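Local coordinates for phosphatidylinositol transfer protein SFH5 (Saccharomyces cerevisiae, PDB 6W32) that binds and transfers phosphatidylinositol between membranes, regulates PtdIns(4,5)P2 homeostasis at the plasma membrane, and binds heme b, perhaps for responses to organic oxidants, at residues F99-H110 with K153-K164; N116-A124 with L277-V285. All coordinates share one frame; numbering follows the deposited sequence.

Both contacts gather about helix 151-166 of the CRAL-TRIO fold, with centres about 16 Å apart. Contact 1 sets residues 99-110 across that helix; contact 2 packs residues 277-285 against the outer strand 118-122 of the five-stranded mixed sheet. Their segments alternate along the chain, in the order 99-110, 116-124, 153-164, 277-285, so the sequence weaves between them. They also touch: the Y157 hydroxyl packs on G118, and K164 CD packs 3.5 Å from V285 CG1. The shared helix carries R158 to a heme propionate, so contact 1 borders the heme pocket directly, whereas contact 2 approaches it only at G118, about 10 Å from the heme between nearest atoms.

Contact 1: residues F99-H110 with K153-K164; sequences FNPLSCAYKEVH and KFVRYRIGLMEK. With HEM (protoporphyrin IX containing Fe), chain D.
The short helix 101-106 crosses helix 153-164 at right angles (-90°), their axes 7.3 Å apart, with A105 CA only 3.8 Å from G160 CA; the absence of a side chain at G160 permits this approach. R156 and K153 form a salt-bridge network with E108. The arginine crosses E108 nearly perpendicularly, yet carboxylate and guanidinium are almost coplanar. It grips side-on: NE bonds E108 OE1 at 2.7 Å and NH1 bonds OE2 at 3.1 Å, both through syn lone pairs. The anti lone pairs receive K153 NZ on OE1 and S103 OG on OE2, so four donors fix the carboxylate. A bend at chi3 (90°) turns the R156 guanidinium flat onto F99, planes 15° apart, in a cation-pi stack, centres 4.2 Å apart. H110 NE2 donates to C104 O at 2.8 Å, nearly straight, while one imidazole face receives Y157 CA and the edge of the Y157 ring. Farther along helix 153-164, P101 CB lies beside the E163 carboxylate, paired with R96 of helix 82-98. On another side of the helix, R158 bonds a heme propionate. V155 packs on helix 195-211, and M162 reaches strand 179-184, wedging the helix between its neighbours and the sheet.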
loop_
_atom_site.group_PDB
_atom_site.type_symbol
_atom_site.label_atom_id
_atom_site.label_comp_id
_atom_site.label_asym_id
_atom_site.label_seq_id
_atom_site.Cartn_x
_atom_site.Cartn_y
_atom_site.Cartn_z
ATOM N N PHE A 99 -7.477 5.935 13.004
ATOM C CA PHE A 99 -6.816 6.575 11.873
ATOM C C PHE A 99 -7.885 6.735 10.798
ATOM O O PHE A 99 -8.874 6.001 10.825
ATOM C CB PHE A 99 -5.671 5.671 11.398
ATOM C CG PHE A 99 -4.548 6.391 10.749
ATOM C CD1 PHE A 99 -3.351 6.573 11.421
ATOM C CD2 PHE A 99 -4.676 6.861 9.446
ATOM C CE1 PHE A 99 -2.314 7.232 10.832
ATOM C CE2 PHE A 99 -3.651 7.523 8.851
ATOM C CZ PHE A 99 -2.455 7.702 9.546
ATOM N N ASN A 100 -7.751 7.616 9.815
ATOM C CA ASN A 100 -8.683 7.529 8.686
ATOM C C ASN A 100 -7.925 7.372 7.370
ATOM O O ASN A 100 -7.644 8.368 6.684
ATOM C CB ASN A 100 -9.599 8.748 8.663
ATOM C CG ASN A 100 -10.896 8.492 7.943
ATOM O OD1 ASN A 100 -10.976 7.645 7.047
ATOM N ND2 ASN A 100 -11.933 9.231 8.333
ATOM N N PRO A 101 -7.577 6.148 6.958
ATOM C CA PRO A 101 -6.766 6.032 5.727
ATOM C C PRO A 101 -7.485 6.575 4.504
ATOM O O PRO A 101 -6.866 7.285 3.702
ATOM C CB PRO A 101 -6.473 4.527 5.597
ATOM C CG PRO A 101 -7.213 3.858 6.740
ATOM C CD PRO A 101 -8.143 4.862 7.387
ATOM N N LEU A 102 -8.779 6.290 4.342
ATOM C CA LEU A 102 -9.493 6.823 3.186
ATOM C C LEU A 102 -9.377 8.332 3.139
ATOM O O LEU A 102 -9.214 8.919 2.064
ATOM C CB LEU A 102 -10.966 6.430 3.232
ATOM C CG LEU A 102 -11.360 5.059 2.713
ATOM C CD1 LEU A 102 -12.853 5.044 2.388
ATOM C CD2 LEU A 102 -10.515 4.706 1.504
ATOM N N SER A 103 -9.445 8.980 4.307
ATOM C CA SER A 103 -9.473 10.440 4.353
ATOM C C SER A 103 -8.101 11.033 4.070
ATOM O O SER A 103 -8.008 12.064 3.403
ATOM C CB SER A 103 -10.002 10.924 5.708
ATOM O OG SER A 103 -9.401 12.156 6.065
ATOM N N CYS A 104 -7.027 10.385 4.545
ATOM C CA CYS A 104 -5.670 10.760 4.145
ATOM C C CYS A 104 -5.488 10.900 2.627
ATOM O O CYS A 104 -4.749 11.780 2.173
ATOM C CB CYS A 104 -4.683 9.733 4.661
ATOM S SG CYS A 104 -4.358 9.858 6.395
ATOM N N ALA A 105 -6.139 10.054 1.828
ATOM C CA ALA A 105 -5.964 10.142 0.385
ATOM C C ALA A 105 -6.877 11.171 -0.268
ATOM O O ALA A 105 -6.413 11.925 -1.134
ATOM C CB ALA A 105 -6.206 8.780 -0.281
ATOM N N TYR A 106 -8.158 11.221 0.123
ATOM C CA TYR A 106 -9.187 11.893 -0.669
ATOM C C TYR A 106 -9.720 13.197 -0.065
ATOM O O TYR A 106 -10.519 13.891 -0.717
ATOM C CB TYR A 106 -10.356 10.933 -0.913
ATOM C CG TYR A 106 -9.942 9.669 -1.599
ATOM C CD1 TYR A 106 -9.105 9.694 -2.710
ATOM C CD2 TYR A 106 -10.371 8.438 -1.137
ATOM C CE1 TYR A 106 -8.728 8.517 -3.353
ATOM C CE2 TYR A 106 -9.976 7.256 -1.758
ATOM C CZ TYR A 106 -9.167 7.308 -2.866
ATOM O OH TYR A 106 -8.810 6.134 -3.475
ATOM N N LYS A 107 -9.316 13.541 1.138
ATOM C CA LYS A 107 -9.840 14.724 1.806
ATOM C C LYS A 107 -8.769 15.640 2.367
ATOM O O LYS A 107 -8.917 16.848 2.277
ATOM C CB LYS A 107 -10.819 14.316 2.948
ATOM C CG LYS A 107 -12.211 13.875 2.435
ATOM C CD LYS A 107 -13.169 13.263 3.509
ATOM C CE LYS A 107 -13.506 14.194 4.686
ATOM N NZ LYS A 107 -12.513 14.145 5.831
ATOM N N GLU A 108 -7.691 15.110 2.928
ATOM C CA GLU A 108 -6.799 15.963 3.706
ATOM C C GLU A 108 -5.846 16.725 2.789
ATOM O O GLU A 108 -5.601 16.338 1.651
ATOM C CB GLU A 108 -6.025 15.129 4.737
ATOM C CG GLU A 108 -6.958 14.270 5.617
ATOM C CD GLU A 108 -6.226 13.379 6.634
ATOM O OE1 GLU A 108 -5.100 13.743 7.084
ATOM O OE2 GLU A 108 -6.805 12.332 7.024
ATOM N N VAL A 109 -5.339 17.835 3.272
ATOM C CA VAL A 109 -4.380 18.611 2.505
ATOM C C VAL A 109 -2.996 18.247 2.995
ATOM O O VAL A 109 -2.791 18.017 4.190
ATOM C CB VAL A 109 -4.645 20.125 2.606
ATOM C CG1 VAL A 109 -6.060 20.427 2.153
ATOM C CG2 VAL A 109 -4.433 20.632 4.024
ATOM N N HIS A 110 -2.049 18.147 2.070
ATOM C CA HIS A 110 -0.702 17.727 2.432
ATOM C C HIS A 110 0.298 18.742 1.934
ATOM O O HIS A 110 0.116 19.303 0.850
ATOM C CB HIS A 110 -0.364 16.345 1.863
ATOM C CG HIS A 110 -1.278 15.275 2.347
ATOM N ND1 HIS A 110 -1.286 14.848 3.657
ATOM C CD2 HIS A 110 -2.257 14.586 1.711
ATOM C CE1 HIS A 110 -2.222 13.924 3.802
ATOM N NE2 HIS A 110 -2.822 13.744 2.635
ATOM N N LYS A 153 2.282 14.239 10.260
ATOM C CA LYS A 153 1.683 14.701 9.015
ATOM C C LYS A 153 2.315 14.025 7.808
ATOM O O LYS A 153 1.624 13.758 6.819
ATOM C CB LYS A 153 1.713 16.227 8.900
ATOM C CG LYS A 153 0.267 16.812 9.085
ATOM C CD LYS A 153 -0.779 16.314 8.000
ATOM C CE LYS A 153 -2.279 16.394 8.488
ATOM N NZ LYS A 153 -3.343 16.384 7.398
ATOM N N PHE A 154 3.603 13.695 7.876
ATOM C CA PHE A 154 4.193 12.866 6.826
ATOM C C PHE A 154 3.445 11.545 6.691
ATOM O O PHE A 154 2.893 11.238 5.628
ATOM C CB PHE A 154 5.667 12.607 7.114
ATOM C CG PHE A 154 6.382 11.928 5.999
ATOM C CD1 PHE A 154 7.098 12.663 5.072
ATOM C CD2 PHE A 154 6.364 10.548 5.880
ATOM C CE1 PHE A 154 7.779 12.032 4.037
ATOM C CE2 PHE A 154 7.024 9.915 4.858
ATOM C CZ PHE A 154 7.727 10.663 3.930
ATOM N N VAL A 155 3.404 10.753 7.773
ATOM C CA VAL A 155 2.738 9.456 7.731
ATOM C C VAL A 155 1.341 9.584 7.165
ATOM O O VAL A 155 0.838 8.678 6.502
ATOM C CB VAL A 155 2.708 8.812 9.120
ATOM C CG1 VAL A 155 1.880 7.553 9.083
ATOM C CG2 VAL A 155 4.090 8.485 9.572
ATOM N N ARG A 156 0.677 10.700 7.417
ATOM C CA ARG A 156 -0.654 10.834 6.841
ATOM C C ARG A 156 -0.565 11.080 5.342
ATOM O O ARG A 156 -1.360 10.526 4.571
ATOM C CB ARG A 156 -1.428 11.929 7.547
ATOM C CG ARG A 156 -1.897 11.570 8.921
ATOM C CD ARG A 156 -3.149 12.432 9.284
ATOM N NE ARG A 156 -4.415 11.815 8.894
ATOM C CZ ARG A 156 -5.008 10.892 9.640
ATOM N NH1 ARG A 156 -6.155 10.336 9.247
ATOM N NH2 ARG A 156 -4.426 10.525 10.792
ATOM N N TYR A 157 0.429 11.857 4.904
ATOM C CA TYR A 157 0.667 12.026 3.474
ATOM C C TYR A 157 0.836 10.674 2.787
ATOM O O TYR A 157 0.098 10.350 1.847
ATOM C CB TYR A 157 1.906 12.890 3.238
ATOM C CG TYR A 157 2.432 12.685 1.867
ATOM C CD1 TYR A 157 1.724 13.144 0.765
ATOM C CD2 TYR A 157 3.600 11.976 1.650
ATOM C CE1 TYR A 157 2.190 12.925 -0.519
ATOM C CE2 TYR A 157 4.071 11.739 0.363
ATOM C CZ TYR A 157 3.361 12.217 -0.707
ATOM O OH TYR A 157 3.834 11.990 -1.966
ATOM N N ARG A 158 1.800 9.857 3.276
ATOM C CA ARG A 158 2.199 8.608 2.623
ATOM C C ARG A 158 1.102 7.549 2.656
ATOM O O ARG A 158 0.863 6.866 1.652
ATOM C CB ARG A 158 3.453 8.044 3.273
ATOM C CG ARG A 158 3.884 6.723 2.630
ATOM C CD ARG A 158 4.885 6.861 1.448
ATOM N NE ARG A 158 5.232 5.530 0.955
ATOM C CZ ARG A 158 4.484 4.876 0.075
ATOM N NH1 ARG A 158 3.405 5.472 -0.403
ATOM N NH2 ARG A 158 4.792 3.647 -0.323
ATOM N N ILE A 159 0.455 7.344 3.802
ATOM C CA ILE A 159 -0.714 6.471 3.761
ATOM C C ILE A 159 -1.679 6.945 2.690
ATOM O O ILE A 159 -2.411 6.147 2.103
ATOM C CB ILE A 159 -1.406 6.400 5.138
ATOM C CG1 ILE A 159 -0.392 6.089 6.234
ATOM C CG2 ILE A 159 -2.440 5.316 5.118
ATOM C CD1 ILE A 159 0.450 4.839 5.990
ATOM N N GLY A 160 -1.716 8.250 2.427
ATOM C CA GLY A 160 -2.589 8.739 1.381
ATOM C C GLY A 160 -2.176 8.205 0.027
ATOM O O GLY A 160 -3.019 7.814 -0.788
ATOM N N LEU A 161 -0.868 8.154 -0.229
ATOM C CA LEU A 161 -0.419 7.576 -1.484
ATOM C C LEU A 161 -0.668 6.068 -1.501
ATOM O O LEU A 161 -1.130 5.524 -2.507
ATOM C CB LEU A 161 1.047 7.931 -1.712
ATOM C CG LEU A 161 1.708 7.651 -3.065
ATOM C CD1 LEU A 161 0.941 8.325 -4.152
ATOM C CD2 LEU A 161 3.175 8.104 -3.069
ATOM N N MET A 162 -0.428 5.384 -0.383
ATOM C CA MET A 162 -0.728 3.963 -0.328
ATOM C C MET A 162 -2.159 3.668 -0.729
ATOM O O MET A 162 -2.414 2.805 -1.571
ATOM C CB MET A 162 -0.465 3.412 1.062
ATOM C CG MET A 162 -0.739 1.908 1.148
ATOM S SD MET A 162 0.329 0.862 0.093
ATOM C CE MET A 162 -0.275 -0.775 0.504
ATOM N N GLU A 163 -3.113 4.383 -0.155
ATOM C CA GLU A 163 -4.510 4.087 -0.447
ATOM C C GLU A 163 -4.869 4.405 -1.898
ATOM O O GLU A 163 -5.556 3.613 -2.546
ATOM C CB GLU A 163 -5.404 4.836 0.531
ATOM C CG GLU A 163 -5.337 4.251 1.924
ATOM C CD GLU A 163 -6.258 3.046 2.089
ATOM O OE1 GLU A 163 -7.105 2.814 1.201
ATOM O OE2 GLU A 163 -6.171 2.357 3.126
ATOM N N LYS A 164 -4.404 5.540 -2.433
ATOM C CA LYS A 164 -4.640 5.852 -3.843
ATOM C C LYS A 164 -4.090 4.756 -4.759
ATOM O O LYS A 164 -4.679 4.446 -5.804
ATOM C CB LYS A 164 -4.004 7.196 -4.202
ATOM C CG LYS A 164 -4.805 8.460 -3.842
ATOM C CD LYS A 164 -4.190 9.714 -4.475
ATOM C CE LYS A 164 -4.137 10.915 -3.532
ATOM N NZ LYS A 164 -2.703 11.266 -3.170
HETATM C CHA HEM D . 11.653 2.559 3.803
HETATM C CHB HEM D . 12.458 7.283 3.588
HETATM C CHC HEM D . 17.058 6.408 2.384
HETATM C CHD HEM D . 16.104 1.636 2.116
HETATM C C1A HEM D . 11.489 3.918 3.836
HETATM C C2A HEM D . 10.269 4.553 4.239
HETATM C C3A HEM D . 10.475 5.886 4.221
HETATM C C4A HEM D . 11.844 6.085 3.773
HETATM C CMA HEM D . 9.526 7.065 4.547
HETATM C CAA HEM D . 9.079 3.684 4.675
HETATM C CBA HEM D . 7.893 3.566 3.747
HETATM C CGA HEM D . 8.008 4.172 2.400
HETATM O O1A HEM D . 7.948 5.442 2.419
HETATM O O2A HEM D . 7.349 3.494 1.544
HETATM C C1B HEM D . 13.780 7.460 3.303
HETATM C C2B HEM D . 14.443 8.732 3.252
HETATM C C3B HEM D . 15.717 8.509 2.922
HETATM C C4B HEM D . 15.904 7.069 2.753
HETATM C CMB HEM D . 13.732 10.073 3.530
HETATM C CAB HEM D . 16.812 9.579 2.720
HETATM C CBB HEM D . 17.979 9.505 3.333
HETATM C C1C HEM D . 17.244 5.053 2.181
HETATM C C2C HEM D . 18.473 4.334 1.775
HETATM C C3C HEM D . 18.194 3.012 1.708
HETATM C C4C HEM D . 16.792 2.837 2.057
HETATM C CMC HEM D . 19.850 4.977 1.463
HETATM C CAC HEM D . 19.170 1.873 1.306
HETATM C CBC HEM D . 18.790 0.871 0.479
HETATM C C1D HEM D . 14.841 1.419 2.593
HETATM C C2D HEM D . 14.211 0.141 2.820
HETATM C C3D HEM D . 12.824 0.471 3.378
HETATM C C4D HEM D . 12.766 1.892 3.410
HETATM C CMD HEM D . 14.766 -1.265 2.574
HETATM C CAD HEM D . 11.654 -0.436 3.780
HETATM C CBD HEM D . 10.582 -0.275 2.696
HETATM C CGD HEM D . 9.461 -1.240 2.992
HETATM O O1D HEM D . 8.395 -1.158 2.297
HETATM O O2D HEM D . 9.539 -1.901 4.083
HETATM N NA HEM D . 12.435 4.868 3.573
HETATM N NB HEM D . 14.692 6.471 2.998
HETATM N NC HEM D . 16.303 4.098 2.338
HETATM N ND HEM D . 13.949 2.439 2.975
HETATM FE FE HEM D . 14.319 4.476 2.865
#

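Contact 2: residues N116-A124 with L277-V285; sequences NVGILTFDA and LTKQNVTNV
The carbonyl of L120 receives V282 N at 2.8 Å, a backbone hydrogen bond that joins strand 118-122 to residues 277-285. The donor stands nearly on the C=O axis (173° at the oxygen), although the hydrogen bond is bent at its hydrogen (N-H...O 136°). N281 CA adds a weaker CA-H...O contact to L120 O at 3.5 Å, so two successive residues of 277-285 lean on one carbonyl. Beside this bond, V282 CG2 lies against the same carbonyl and reaches T121 CA at 3.8 Å.

On one side of the strand, I119 and T121 meet L277. The leucine has CG trans to its backbone N (chi1 -176°), which brings CD1 against both: 3.6 Å from I119 CG2 and 4.0 Å from T121 CG2. The leucine crosses I119 at a slant and T121 at about a right angle. T121 CG2 also faces the backbone O of Q280, while its hydroxyl turns to W135 of the adjacent strand; the Q280 amide is held by the backbone of D262.

L120 points to the other side of the strand. Its CG touches V282 CG2 and its CD2 touches V285 CG1, both at 4.4 Å, and K164 of helix 151-166 packs against both L120 and V285.

Strand 118-122 pairs antiparallel with strand 132-136, through I119 with W135 and T121 with V133, and is the outermost strand at this end of the mixed sheet. The segment 277-285 thus crosses the border of the CRAL-TRIO sheet, joining its edge strand to helix 151-166, which carries heme-binding R158.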
loop_
_atom_site.group_PDB
_atom_site.type_symbol
_atom_site.label_atom_id
_atom_site.label_comp_id
_atom_site.label_asym_id
_atom_site.label_seq_id
_atom_site.Cartn_x
_atom_site.Cartn_y
_atom_site.Cartn_z
ATOM N N ASN A 116 4.645 16.534 -4.684
ATOM C CA ASN A 116 5.511 16.496 -5.845
ATOM C C ASN A 116 6.461 15.319 -5.837
ATOM O O ASN A 116 7.075 15.048 -6.881
ATOM C CB ASN A 116 6.334 17.777 -5.939
ATOM C CG ASN A 116 5.561 18.921 -6.546
ATOM O OD1 ASN A 116 4.457 18.744 -7.085
ATOM N ND2 ASN A 116 6.136 20.115 -6.456
ATOM N N VAL A 117 6.646 14.633 -4.709
ATOM C CA VAL A 117 7.549 13.488 -4.712
ATOM C C VAL A 117 6.801 12.184 -4.548
ATOM O O VAL A 117 7.424 11.154 -4.302
ATOM C CB VAL A 117 8.660 13.613 -3.663
ATOM C CG1 VAL A 117 9.692 14.579 -4.156
ATOM C CG2 VAL A 117 8.092 14.071 -2.365
ATOM N N GLY A 118 5.474 12.210 -4.689
ATOM C CA GLY A 118 4.653 11.020 -4.814
ATOM C C GLY A 118 4.044 10.911 -6.198
ATOM O O GLY A 118 3.249 11.752 -6.600
ATOM N N ILE A 119 4.434 9.886 -6.946
ATOM C CA ILE A 119 3.983 9.649 -8.312
ATOM C C ILE A 119 3.282 8.301 -8.347
ATOM O O ILE A 119 3.751 7.332 -7.738
ATOM C CB ILE A 119 5.159 9.661 -9.314
ATOM C CG1 ILE A 119 5.813 11.036 -9.357
ATOM C CG2 ILE A 119 4.681 9.269 -10.697
ATOM C CD1 ILE A 119 4.814 12.153 -9.335
ATOM N N LEU A 120 2.176 8.234 -9.080
ATOM C CA LEU A 120 1.348 7.038 -9.135
ATOM C C LEU A 120 1.062 6.726 -10.597
ATOM O O LEU A 120 0.519 7.577 -11.307
ATOM C CB LEU A 120 0.057 7.258 -8.343
ATOM C CG LEU A 120 -1.062 6.279 -8.654
ATOM C CD1 LEU A 120 -0.622 4.840 -8.336
ATOM C CD2 LEU A 120 -2.320 6.640 -7.892
ATOM N N THR A 121 1.433 5.518 -11.055
ATOM C CA THR A 121 1.298 5.153 -12.465
ATOM C C THR A 121 0.669 3.780 -12.632
ATOM O O THR A 121 0.818 2.898 -11.789
ATOM C CB THR A 121 2.638 5.132 -13.191
ATOM O OG1 THR A 121 3.326 3.914 -12.872
ATOM C CG2 THR A 121 3.485 6.306 -12.781
ATOM N N PHE A 122 -0.008 3.593 -13.751
ATOM C CA PHE A 122 -0.673 2.333 -14.031
ATOM C C PHE A 122 -0.485 1.981 -15.493
ATOM O O PHE A 122 -0.610 2.843 -16.363
ATOM C CB PHE A 122 -2.161 2.402 -13.706
ATOM C CG PHE A 122 -2.895 1.136 -14.004
ATOM C CD1 PHE A 122 -3.758 1.060 -15.072
ATOM C CD2 PHE A 122 -2.727 0.015 -13.209
ATOM C CE1 PHE A 122 -4.438 -0.105 -15.350
ATOM C CE2 PHE A 122 -3.412 -1.164 -13.476
ATOM C CZ PHE A 122 -4.264 -1.218 -14.549
ATOM N N ASP A 123 -0.185 0.713 -15.756
ATOM C CA ASP A 123 0.163 0.204 -17.086
ATOM C C ASP A 123 -0.764 -0.975 -17.362
ATOM O O ASP A 123 -0.493 -2.107 -16.940
ATOM C CB ASP A 123 1.628 -0.206 -17.156
ATOM C CG ASP A 123 1.960 -1.009 -18.400
ATOM O OD1 ASP A 123 1.236 -0.903 -19.415
ATOM O OD2 ASP A 123 2.977 -1.735 -18.379
ATOM N N ALA A 124 -1.858 -0.691 -18.079
ATOM C CA ALA A 124 -2.886 -1.697 -18.311
ATOM C C ALA A 124 -2.305 -2.975 -18.894
ATOM O O ALA A 124 -2.859 -4.064 -18.682
ATOM C CB ALA A 124 -3.953 -1.133 -19.239
ATOM N N LEU A 277 8.372 10.187 -16.213
ATOM C CA LEU A 277 7.592 9.829 -15.036
ATOM C C LEU A 277 6.535 10.876 -14.711
ATOM O O LEU A 277 5.403 10.524 -14.354
ATOM C CB LEU A 277 8.518 9.648 -13.848
ATOM C CG LEU A 277 7.852 9.179 -12.567
ATOM C CD1 LEU A 277 7.163 7.851 -12.849
ATOM C CD2 LEU A 277 8.944 9.028 -11.524
ATOM N N THR A 278 6.887 12.171 -14.806
ATOM C CA THR A 278 5.911 13.230 -14.516
ATOM C C THR A 278 4.727 13.155 -15.454
ATOM O O THR A 278 3.577 13.265 -15.032
ATOM C CB THR A 278 6.519 14.627 -14.647
ATOM O OG1 THR A 278 7.748 14.737 -13.915
ATOM C CG2 THR A 278 5.524 15.650 -14.122
ATOM N N LYS A 279 4.982 12.972 -16.736
ATOM C CA LYS A 279 3.877 12.889 -17.669
ATOM C C LYS A 279 3.137 11.570 -17.565
ATOM O O LYS A 279 2.053 11.449 -18.133
ATOM C CB LYS A 279 4.365 13.097 -19.107
ATOM C CG LYS A 279 4.882 14.504 -19.460
ATOM C CD LYS A 279 3.894 15.311 -20.342
ATOM C CE LYS A 279 4.414 16.752 -20.619
ATOM N NZ LYS A 279 3.557 17.659 -21.496
ATOM N N GLN A 280 3.684 10.581 -16.858
ATOM C CA GLN A 280 3.004 9.296 -16.733
ATOM C C GLN A 280 2.037 9.258 -15.554
ATOM O O GLN A 280 1.218 8.339 -15.467
ATOM C CB GLN A 280 4.037 8.169 -16.615
ATOM C CG GLN A 280 3.888 7.068 -17.654
ATOM C CD GLN A 280 4.944 5.996 -17.520
ATOM O OE1 GLN A 280 6.086 6.283 -17.173
ATOM N NE2 GLN A 280 4.562 4.744 -17.780
ATOM N N ASN A 281 2.087 10.251 -14.677
ATOM C CA ASN A 281 1.313 10.241 -13.449
ATOM C C ASN A 281 -0.178 10.038 -13.691
ATOM O O ASN A 281 -0.682 10.249 -14.798
ATOM C CB ASN A 281 1.562 11.551 -12.707
ATOM C CG ASN A 281 1.247 11.468 -11.221
ATOM O OD1 ASN A 281 0.569 10.545 -10.753
ATOM N ND2 ASN A 281 1.731 12.458 -10.472
ATOM N N VAL A 282 -0.883 9.603 -12.662
ATOM C CA VAL A 282 -2.338 9.576 -12.646
ATOM C C VAL A 282 -2.789 10.646 -11.657
ATOM O O VAL A 282 -2.226 10.756 -10.555
ATOM C CB VAL A 282 -2.838 8.163 -12.264
ATOM C CG1 VAL A 282 -4.267 7.914 -12.709
ATOM C CG2 VAL A 282 -1.950 7.151 -12.879
ATOM N N THR A 283 -3.788 11.470 -12.067
ATOM C CA THR A 283 -4.260 12.566 -11.207
ATOM C C THR A 283 -5.751 12.474 -10.865
ATOM O O THR A 283 -6.135 12.737 -9.712
ATOM C CB THR A 283 -3.923 13.918 -11.864
ATOM O OG1 THR A 283 -4.171 13.847 -13.284
ATOM C CG2 THR A 283 -2.432 14.255 -11.639
ATOM N N ASN A 284 -6.596 12.100 -11.827
ATOM C CA ASN A 284 -7.894 11.494 -11.529
ATOM C C ASN A 284 -7.682 10.288 -10.610
ATOM O O ASN A 284 -7.124 9.265 -11.032
ATOM C CB ASN A 284 -8.563 11.054 -12.833
ATOM C CG ASN A 284 -7.763 9.957 -13.554
ATOM O OD1 ASN A 284 -6.569 10.137 -13.812
ATOM N ND2 ASN A 284 -8.391 8.808 -13.822
ATOM N N VAL A 285 -8.088 10.393 -9.346
ATOM C CA VAL A 285 -7.853 9.324 -8.391
ATOM C C VAL A 285 -9.149 8.704 -7.877
ATOM O O VAL A 285 -9.282 7.475 -7.904
ATOM C CB VAL A 285 -6.930 9.807 -7.253
ATOM C CG1 VAL A 285 -5.485 9.701 -7.756
ATOM C CG2 VAL A 285 -7.278 11.247 -6.849
#